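Local structure of extracellular solute-binding protein, family 5 (6WM6) at residues A[110-115]-A[171-176]. The protein binds EDTA and related aminopolycarboxylates in the periplasm as the solute-binding component that probably serves an ABC transporter. Sequence-based numbering, arbitrary orientation.
Sequences PQTVVY and VVTATF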
loop_
_atom_site.group_PDB
_atom_site.type_symbol
_atom_site.label_atom_id
_atom_site.label_comp_id
_atom_site.label_asym_id
_atom_site.label_seq_id
_atom_site.Cartn_x
_atom_site.Cartn_y
_atom_site.Cartn_z
ATOM N N PRO A 110 -20.596 25.112 -0.522
ATOM C CA PRO A 110 -19.817 23.987 0.012
ATOM C C PRO A 110 -18.935 23.327 -1.039
ATOM O O PRO A 110 -19.111 23.569 -2.245
ATOM C CB PRO A 110 -20.901 22.992 0.437
ATOM C CG PRO A 110 -21.991 23.226 -0.552
ATOM C CD PRO A 110 -21.989 24.719 -0.811
ATOM N N GLN A 111 -17.995 22.504 -0.590
ATOM C CA GLN A 111 -17.131 21.806 -1.527
ATOM C C GLN A 111 -17.964 20.949 -2.480
ATOM O O GLN A 111 -18.796 20.136 -2.056
ATOM C CB GLN A 111 -16.109 20.935 -0.794
ATOM C CG GLN A 111 -15.219 20.131 -1.701
ATOM C CD GLN A 111 -14.050 19.483 -0.990
ATOM O OE1 GLN A 111 -13.469 20.062 -0.066
ATOM N NE2 GLN A 111 -13.688 18.293 -1.417
ATOM N N THR A 112 -17.745 21.138 -3.777
ATOM C CA THR A 112 -18.525 20.496 -4.823
ATOM C C THR A 112 -17.564 20.023 -5.895
ATOM O O THR A 112 -16.683 20.784 -6.316
ATOM C CB THR A 112 -19.524 21.496 -5.433
ATOM O OG1 THR A 112 -20.374 22.054 -4.419
ATOM C CG2 THR A 112 -20.393 20.790 -6.453
ATOM N N VAL A 113 -17.722 18.776 -6.312
ATOM C CA VAL A 113 -16.940 18.184 -7.389
ATOM C C VAL A 113 -17.906 17.714 -8.465
ATOM O O VAL A 113 -18.912 17.060 -8.157
ATOM C CB VAL A 113 -16.071 17.015 -6.897
ATOM C CG1 VAL A 113 -15.391 16.311 -8.086
ATOM C CG2 VAL A 113 -15.044 17.486 -5.891
ATOM N N VAL A 114 -17.610 18.043 -9.722
ATOM C CA VAL A 114 -18.410 17.615 -10.869
ATOM C C VAL A 114 -17.564 16.706 -11.740
ATOM O O VAL A 114 -16.438 17.071 -12.127
ATOM C CB VAL A 114 -18.939 18.810 -11.688
ATOM C CG1 VAL A 114 -19.663 18.317 -12.939
ATOM C CG2 VAL A 114 -19.866 19.640 -10.835
ATOM N N TYR A 115 -18.098 15.526 -12.039
ATOM C CA TYR A 115 -17.492 14.567 -12.951
ATOM C C TYR A 115 -18.311 14.565 -14.235
ATOM O O TYR A 115 -19.543 14.454 -14.191
ATOM C CB TYR A 115 -17.487 13.148 -12.372
ATOM C CG TYR A 115 -16.778 12.972 -11.049
ATOM C CD1 TYR A 115 -17.455 13.158 -9.856
ATOM C CD2 TYR A 115 -15.429 12.615 -10.982
ATOM C CE1 TYR A 115 -16.822 12.992 -8.637
ATOM C CE2 TYR A 115 -14.785 12.463 -9.773
ATOM C CZ TYR A 115 -15.480 12.652 -8.603
ATOM O OH TYR A 115 -14.858 12.518 -7.374
ATOM N N VAL A 171 -23.243 13.434 -16.108
ATOM C CA VAL A 171 -22.743 14.522 -15.279
ATOM C C VAL A 171 -23.114 14.220 -13.833
ATOM O O VAL A 171 -24.305 14.147 -13.492
ATOM C CB VAL A 171 -23.289 15.886 -15.712
ATOM C CG1 VAL A 171 -22.646 16.997 -14.886
ATOM C CG2 VAL A 171 -23.039 16.129 -17.187
ATOM N N VAL A 172 -22.107 14.042 -12.984
ATOM C CA VAL A 172 -22.271 13.612 -11.598
ATOM C C VAL A 172 -21.756 14.724 -10.702
ATOM O O VAL A 172 -20.615 15.167 -10.855
ATOM C CB VAL A 172 -21.497 12.306 -11.331
ATOM C CG1 VAL A 172 -21.671 11.867 -9.886
ATOM C CG2 VAL A 172 -21.936 11.229 -12.287
ATOM N N THR A 173 -22.583 15.168 -9.760
ATOM C CA THR A 173 -22.239 16.257 -8.848
ATOM C C THR A 173 -22.201 15.743 -7.416
ATOM O O THR A 173 -23.219 15.266 -6.895
ATOM C CB THR A 173 -23.243 17.404 -8.984
ATOM O OG1 THR A 173 -23.252 17.887 -10.337
ATOM C CG2 THR A 173 -22.892 18.566 -8.061
ATOM N N ALA A 174 -21.022 15.837 -6.794
ATOM C CA ALA A 174 -20.804 15.452 -5.403
ATOM C C ALA A 174 -20.729 16.705 -4.543
ATOM O O ALA A 174 -19.889 17.579 -4.792
ATOM C CB ALA A 174 -19.497 14.675 -5.261
ATOM N N THR A 175 -21.589 16.789 -3.541
ATOM C CA THR A 175 -21.570 17.892 -2.585
ATOM C C THR A 175 -21.115 17.365 -1.224
ATOM O O THR A 175 -21.681 16.387 -0.724
ATOM C CB THR A 175 -22.949 18.546 -2.470
ATOM O OG1 THR A 175 -23.391 18.981 -3.763
ATOM C CG2 THR A 175 -22.880 19.765 -1.539
ATOM N N PHE A 176 -20.096 18.000 -0.652
ATOM C CA PHE A 176 -19.468 17.561 0.584
ATOM C C PHE A 176 -20.037 18.302 1.788
ATOM O O PHE A 176 -20.365 19.488 1.714
ATOM C CB PHE A 176 -17.949 17.814 0.513
ATOM C CG PHE A 176 -17.210 16.917 -0.456
ATOM C CD1 PHE A 176 -17.354 17.073 -1.825
ATOM C CD2 PHE A 176 -16.360 15.936 0.020
ATOM C CE1 PHE A 176 -16.650 16.249 -2.710
ATOM C CE2 PHE A 176 -15.652 15.124 -0.859
ATOM C CZ PHE A 176 -15.807 15.267 -2.204
HETATM O O HOH W 1 -17.888 21.588 2.338
HETATM O O HOH W 2 -23.115 21.547 -4.367
#
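One face of the Phe176 ring carries the amide of Gln111, NE2 standing 3.6 Å above the ring centre with the two planes 41° apart; Val113 CG2 meets ring atom CE1 obliquely. The Tyr115 ring takes Val113 CG1 on one face, toward its rim, and Val172 O at its edge; Phe134 and Phe187 also meet it. In Gln111, chi1 of 177°, CG anti to the backbone N, brings CG to 3.7 Å from Phe176 CD1, and the chain, extended beyond CG, carries NE2 over the ring, while OE1 accepts a hydrogen bond from Phe180 N, which helps fix the amide. Segments 110-115 and 171-176 run antiparallel as the two inner strands of a four-stranded sheet. Five nearly straight backbone bonds join them, from Phe176 N to Gln111 O (2.9 Å) through reciprocal pairs at Val113-Ala174 and Tyr115-Val172. On the partly exposed face, Thr112 CG2 touches Thr173 CG2 at 3.7 Å, Val114 CG1 meets Val171 CG1, and one water bridges Thr112 OG1 (2.8 Å) and Thr175 OG1. Thr112 OG1 also donates to Pro110 O. The sheet is thus amphipathic: aromatic and aliphatic groups pack the buried face around one hydrogen-bonded amide, whereas the other mixes threonine hydroxyls and a bridging water with valine and threonine methyls.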